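Local atomic coordinates of glcnac-alpha-1,4-gal-releasing endo-beta-galactosidase (Clostridium perfringens, PDB entry 1UPS), a protein that probably hydrolyses internal beta-galactosidic bonds of glycans, as a calcium-binding glycoside hydrolase of family 16 that releases GlcNAc-alpha-1,4-Gal. Residues I252-G257 with D263-E268; A135-T140 with H215-E220. One frame throughout, in Å; residues are numbered along the deposited sequence.

Contact 1: residues I252-G257 with D263-E268; sequences IYTDAG and DVWPKE
The side chain of I252 reaches across to the backbone of the 263-268 segment, its terminal methyl lying against the peptide between K267 and E268. I252 CD1 is 3.6 Å from E268 N and 3.7 Å from K267 C, and the extended chain, with CG1 anti to the backbone N (chi1 -175°) and the second torsion also extended, carries the methyl that far. The touching parts, 252-254 and 265-268, run roughly antiparallel, their directions 150° apart, yet no hydrogen bond joins them. They belong to different sheets: backbone bonds tie I252 to S96 of strand 94-99 and K267 to I78 of strand 73-78. The two layers meet here through side chains of 252-254 laid against the backbone and the K267 and W265 side chains of the other segment, as expected between the sheets of the family 16 jelly-roll sandwich.

Two residues on, T254 offers carbon to both K267 and W265. T254 CB sits 4.2 Å from K267 CG, while T254 CG2 approaches W265 CH2 obliquely at 4.1 Å, the two side chains crossing at about a right angle. The hydroxyl of T254 is engaged by the carbonyl of G143. K267 bends at its second torsion (chi2 -56°), then runs extended over one face of the indole, with K267 CE 3.6 Å from the plane of the W265 ring and displaced toward its rim. Its ammonium ends on the carbonyl of V264, K267 NZ to V264 O being 2.7 Å, and binds the carbonyl of N262 as well. A cis peptide before P266 lies within this turn.

No polar bond crosses the interface: aliphatic carbons of I252 and T254 rest on a peptide group, the lysine chain and the indole rim, whereas the ammonium is held by carbonyls of its own loop, which probably helps to fix the approach to strand 267-279.

Contact 2: residues A135-T140 with H215-E220; sequences AKLSNT and HIYAME
A135 and H215 form an antiparallel hydrogen-bonded pair, closed by two backbone bonds. A135 N to H215 O measures 2.9 Å and H215 N to A135 O is likewise 2.9 Å, both nearly straight at hydrogen. This is the tight part of the contact. Alongside it the ring of Y217 turns an edge to the strand, with Y217 CE1 4.0 Å from A135 O and 4.4 Å from A135 CB. With CG anti to the carbonyl carbon (chi1 -58°), the ring continues the direction in which Y217 leaves its strand, toward A135.

Beyond this pair the packing is looser. L137 comes from the opposite direction to Y217 and meets its phenolic end, L137 CD1 standing 4.0 Å from Y217 OH. A water bridges the two segments here: it is hydrogen-bonded to Y217 OH at 2.8 Å, in the plane of the phenol at its edge, and donates to A135 O, which thus takes a second bond besides the one from H215 N. The same water lies at the edge of the H215 imidazole, whose nitrogens bind E213 and D231.

Strand 129-136 is flanked by 215-221 and 267-279, all in one antiparallel sheet, and both A135 and L137 touch W269 of the latter strand. Y217 meets W182 of strand 181-187 edge-to-face, and M219 touches M150 of strand 145-152, so this stretch of 215-221 packs onto the second sheet.

Strands 129-136 and 267-279 are neighbours in one sheet, and through them contacts 1 and 2 become adjacent, with their centres 16 Å apart. They touch directly where 135-140 leaves its strand: S138 CB lies 3.3 Å from E268 O, and T140 CG2 is 3.4 Å from P266 O. Contact 1 joins this sheet to the other one, whereas contact 2 pairs strands inside it. Strand 267-279 also carries the calcium ligand D272, which completes a site with E37, N39 and G72. The side chain of A135 is about 7 Å from that of D272 and about 11 Å from the calcium ion, while contact 1 lies away from that site.

Contact 1: residues I252-G257 with D263-E268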
loop_
_atom_site.group_PDB
_atom_site.type_symbol
_atom_site.label_atom_id
_atom_site.label_comp_id
_atom_site.label_asym_id
_atom_site.label_seq_id
_atom_site.Cartn_x
_atom_site.Cartn_y
_atom_site.Cartn_z
ATOM N N ILE A 252 -1.452 -8.181 -16.289
ATOM C CA ILE A 252 -0.806 -7.157 -17.085
ATOM C C ILE A 252 -1.821 -6.684 -18.122
ATOM O O ILE A 252 -2.665 -7.458 -18.543
ATOM C CB ILE A 252 0.495 -7.709 -17.720
ATOM C CG1 ILE A 252 1.250 -6.592 -18.465
ATOM C CG2 ILE A 252 0.220 -8.976 -18.594
ATOM C CD1 ILE A 252 2.748 -6.942 -18.777
ATOM N N TYR A 253 -1.753 -5.403 -18.487
ATOM C CA TYR A 253 -2.764 -4.790 -19.336
ATOM C C TYR A 253 -2.117 -3.972 -20.435
ATOM O O TYR A 253 -1.002 -3.434 -20.267
ATOM C CB TYR A 253 -3.527 -3.743 -18.545
ATOM C CG TYR A 253 -4.373 -4.194 -17.410
ATOM C CD1 TYR A 253 -3.814 -4.441 -16.157
ATOM C CD2 TYR A 253 -5.771 -4.318 -17.565
ATOM C CE1 TYR A 253 -4.636 -4.809 -15.064
ATOM C CE2 TYR A 253 -6.588 -4.693 -16.484
ATOM C CZ TYR A 253 -5.997 -4.934 -15.235
ATOM O OH TYR A 253 -6.779 -5.300 -14.151
ATOM N N THR A 254 -2.835 -3.836 -21.547
ATOM C CA THR A 254 -2.603 -2.690 -22.434
ATOM C C THR A 254 -3.924 -2.256 -23.081
ATOM O O THR A 254 -4.920 -2.976 -22.968
ATOM C CB THR A 254 -1.472 -2.969 -23.461
ATOM O OG1 THR A 254 -1.090 -1.728 -24.105
ATOM C CG2 THR A 254 -1.971 -3.891 -24.605
ATOM N N ASP A 255 -3.931 -1.074 -23.704
ATOM C CA ASP A 255 -5.151 -0.505 -24.311
ATOM C C ASP A 255 -6.247 -0.220 -23.277
ATOM O O ASP A 255 -7.448 -0.234 -23.592
ATOM C CB ASP A 255 -5.647 -1.435 -25.405
ATOM C CG ASP A 255 -4.622 -1.597 -26.503
ATOM O OD1 ASP A 255 -4.557 -2.691 -27.109
ATOM O OD2 ASP A 255 -3.828 -0.671 -26.800
ATOM N N ALA A 256 -5.801 0.065 -22.054
ATOM C CA ALA A 256 -6.666 0.364 -20.924
ATOM C C ALA A 256 -6.477 1.821 -20.509
ATOM O O ALA A 256 -5.983 2.646 -21.301
ATOM C CB ALA A 256 -6.360 -0.607 -19.756
ATOM N N GLY A 257 -6.858 2.157 -19.279
ATOM C CA GLY A 257 -6.736 3.538 -18.836
ATOM C C GLY A 257 -5.291 4.004 -18.696
ATOM O O GLY A 257 -5.031 5.214 -18.613
ATOM N N ASP A 263 4.592 -0.042 -29.998
ATOM C CA ASP A 263 4.792 -1.124 -30.950
ATOM C C ASP A 263 5.800 -2.182 -30.503
ATOM O O ASP A 263 6.249 -2.978 -31.319
ATOM C CB ASP A 263 5.132 -0.548 -32.336
ATOM C CG ASP A 263 3.983 0.260 -32.908
ATOM O OD1 ASP A 263 4.226 1.340 -33.507
ATOM O OD2 ASP A 263 2.795 -0.127 -32.809
ATOM N N VAL A 264 6.096 -2.213 -29.199
ATOM C CA VAL A 264 6.999 -3.219 -28.628
ATOM C C VAL A 264 6.221 -4.376 -28.020
ATOM O O VAL A 264 5.425 -4.192 -27.082
ATOM C CB VAL A 264 7.906 -2.602 -27.545
ATOM C CG1 VAL A 264 8.895 -3.664 -27.007
ATOM C CG2 VAL A 264 8.660 -1.402 -28.128
ATOM N N TRP A 265 6.454 -5.570 -28.560
ATOM C CA TRP A 265 5.705 -6.761 -28.139
ATOM C C TRP A 265 6.636 -7.929 -27.801
ATOM O O TRP A 265 7.771 -8.005 -28.333
ATOM C CB TRP A 265 4.758 -7.193 -29.262
ATOM C CG TRP A 265 3.669 -6.183 -29.537
ATOM C CD1 TRP A 265 3.666 -5.214 -30.504
ATOM C CD2 TRP A 265 2.422 -6.058 -28.845
ATOM N NE1 TRP A 265 2.501 -4.483 -30.442
ATOM C CE2 TRP A 265 1.708 -4.994 -29.446
ATOM C CE3 TRP A 265 1.831 -6.744 -27.772
ATOM C CZ2 TRP A 265 0.431 -4.586 -29.002
ATOM C CZ3 TRP A 265 0.557 -6.347 -27.333
ATOM C CH2 TRP A 265 -0.128 -5.276 -27.958
ATOM N N PRO A 266 6.185 -8.861 -26.963
ATOM C CA PRO A 266 4.918 -8.800 -26.208
ATOM C C PRO A 266 4.990 -7.827 -25.039
ATOM O O PRO A 266 6.108 -7.423 -24.664
ATOM C CB PRO A 266 4.812 -10.212 -25.610
ATOM C CG PRO A 266 5.742 -11.041 -26.435
ATOM C CD PRO A 266 6.896 -10.131 -26.748
ATOM N N LYS A 267 3.840 -7.474 -24.464
ATOM C CA LYS A 267 3.852 -6.788 -23.163
ATOM C C LYS A 267 4.029 -7.887 -22.126
ATOM O O LYS A 267 3.197 -8.804 -22.034
ATOM C CB LYS A 267 2.557 -6.003 -22.901
ATOM C CG LYS A 267 2.007 -5.189 -24.086
ATOM C CD LYS A 267 3.035 -4.185 -24.640
ATOM C CE LYS A 267 2.407 -3.446 -25.834
ATOM N NZ LYS A 267 3.366 -2.515 -26.530
ATOM N N GLU A 268 5.103 -7.812 -21.343
ATOM C CA GLU A 268 5.364 -8.879 -20.400
ATOM C C GLU A 268 6.108 -8.398 -19.175
ATOM O O GLU A 268 6.883 -7.440 -19.245
ATOM C CB GLU A 268 6.129 -10.024 -21.065
ATOM C CG GLU A 268 7.433 -9.657 -21.754
ATOM C CD GLU A 268 8.015 -10.848 -22.537
ATOM O OE1 GLU A 268 9.244 -11.009 -22.578
ATOM O OE2 GLU A 268 7.237 -11.649 -23.101
#

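Contact 2: residues A135-T140 with H215-E220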
loop_
_atom_site.group_PDB
_atom_site.type_symbol
_atom_site.label_atom_id
_atom_site.label_comp_id
_atom_site.label_asym_id
_atom_site.label_seq_id
_atom_site.Cartn_x
_atom_site.Cartn_y
_atom_site.Cartn_z
ATOM N N ALA A 135 9.743 -9.143 -8.301
ATOM C CA ALA A 135 9.294 -8.991 -9.679
ATOM C C ALA A 135 10.184 -8.039 -10.455
ATOM O O ALA A 135 10.791 -7.147 -9.869
ATOM C CB ALA A 135 7.801 -8.470 -9.701
ATOM N N LYS A 136 10.238 -8.233 -11.776
ATOM C CA LYS A 136 10.901 -7.337 -12.713
ATOM C C LYS A 136 9.817 -6.866 -13.686
ATOM O O LYS A 136 9.145 -7.691 -14.330
ATOM C CB LYS A 136 12.016 -8.074 -13.454
ATOM C CG LYS A 136 12.645 -7.257 -14.584
ATOM C CD LYS A 136 14.006 -7.776 -15.008
ATOM C CE LYS A 136 13.991 -9.142 -15.651
ATOM N NZ LYS A 136 15.441 -9.607 -15.796
ATOM N N LEU A 137 9.643 -5.546 -13.775
ATOM C CA LEU A 137 8.498 -4.966 -14.490
ATOM C C LEU A 137 8.749 -4.865 -15.994
ATOM O O LEU A 137 9.892 -5.009 -16.457
ATOM C CB LEU A 137 8.164 -3.582 -13.929
ATOM C CG LEU A 137 7.956 -3.478 -12.404
ATOM C CD1 LEU A 137 7.394 -2.115 -12.043
ATOM C CD2 LEU A 137 7.051 -4.555 -11.874
ATOM N N SER A 138 7.672 -4.650 -16.754
ATOM C CA SER A 138 7.792 -4.538 -18.202
ATOM C C SER A 138 8.794 -3.478 -18.623
ATOM O O SER A 138 8.798 -2.389 -18.068
ATOM C CB SER A 138 6.437 -4.170 -18.819
ATOM O OG SER A 138 6.565 -4.055 -20.239
ATOM N N ASN A 139 9.626 -3.799 -19.624
ATOM C CA ASN A 139 10.536 -2.803 -20.208
ATOM C C ASN A 139 10.067 -2.282 -21.578
ATOM O O ASN A 139 10.837 -1.641 -22.302
ATOM C CB ASN A 139 11.983 -3.376 -20.293
ATOM C CG ASN A 139 12.138 -4.461 -21.353
ATOM O OD1 ASN A 139 11.193 -4.828 -22.054
ATOM N ND2 ASN A 139 13.379 -4.987 -21.484
ATOM N N THR A 140 8.807 -2.549 -21.939
ATOM C CA THR A 140 8.314 -2.170 -23.282
ATOM C C THR A 140 8.133 -0.672 -23.459
ATOM O O THR A 140 8.167 -0.167 -24.595
ATOM C CB THR A 140 6.947 -2.827 -23.606
ATOM O OG1 THR A 140 5.971 -2.465 -22.607
ATOM C CG2 THR A 140 7.030 -4.350 -23.566
ATOM N N HIS A 215 13.021 -6.499 -8.071
ATOM C CA HIS A 215 12.914 -5.838 -6.768
ATOM C C HIS A 215 11.807 -6.482 -5.954
ATOM O O HIS A 215 11.009 -7.242 -6.490
ATOM C CB HIS A 215 12.722 -4.328 -6.934
ATOM C CG HIS A 215 13.947 -3.663 -7.460
ATOM N ND1 HIS A 215 14.954 -3.212 -6.632
ATOM C CD2 HIS A 215 14.389 -3.482 -8.729
ATOM C CE1 HIS A 215 15.941 -2.728 -7.370
ATOM N NE2 HIS A 215 15.628 -2.886 -8.645
ATOM N N ILE A 216 11.812 -6.230 -4.648
ATOM C CA ILE A 216 10.852 -6.850 -3.753
ATOM C C ILE A 216 9.791 -5.812 -3.380
ATOM O O ILE A 216 10.116 -4.697 -2.945
ATOM C CB ILE A 216 11.571 -7.452 -2.476
ATOM C CG1 ILE A 216 12.570 -8.552 -2.894
ATOM C CG2 ILE A 216 10.559 -8.046 -1.522
ATOM C CD1 ILE A 216 13.329 -9.222 -1.716
ATOM N N TYR A 217 8.528 -6.198 -3.550
ATOM C CA TYR A 217 7.373 -5.369 -3.209
ATOM C C TYR A 217 6.568 -6.124 -2.168
ATOM O O TYR A 217 6.282 -7.307 -2.338
ATOM C CB TYR A 217 6.495 -5.137 -4.461
ATOM C CG TYR A 217 7.267 -4.472 -5.587
ATOM C CD1 TYR A 217 7.874 -5.232 -6.590
ATOM C CD2 TYR A 217 7.401 -3.082 -5.634
ATOM C CE1 TYR A 217 8.590 -4.611 -7.644
ATOM C CE2 TYR A 217 8.109 -2.452 -6.664
ATOM C CZ TYR A 217 8.707 -3.234 -7.658
ATOM O OH TYR A 217 9.410 -2.623 -8.668
ATOM N N ALA A 218 6.190 -5.445 -1.096
ATOM C CA ALA A 218 5.456 -6.119 -0.026
ATOM C C ALA A 218 4.432 -5.208 0.628
ATOM O O ALA A 218 4.577 -3.977 0.628
ATOM C CB ALA A 218 6.431 -6.695 1.044
ATOM N N MET A 219 3.391 -5.840 1.165
ATOM C CA MET A 219 2.390 -5.161 1.965
ATOM C C MET A 219 2.146 -5.947 3.249
ATOM O O MET A 219 1.857 -7.154 3.212
ATOM C CB MET A 219 1.060 -5.032 1.198
ATOM C CG MET A 219 -0.082 -4.526 2.117
ATOM S SD MET A 219 -1.700 -4.567 1.287
ATOM C CE MET A 219 -2.006 -6.301 1.268
ATOM N N GLU A 220 2.224 -5.258 4.386
ATOM C CA GLU A 220 1.724 -5.842 5.625
ATOM C C GLU A 220 0.353 -5.248 5.920
ATOM O O GLU A 220 0.200 -4.027 6.071
ATOM C CB GLU A 220 2.685 -5.636 6.814
ATOM C CG GLU A 220 2.210 -6.422 8.041
ATOM C CD GLU A 220 3.335 -6.880 8.964
ATOM O OE1 GLU A 220 3.327 -8.054 9.396
ATOM O OE2 GLU A 220 4.215 -6.068 9.265
HETATM O O HOH W 1 10.930 -4.352 -10.220
#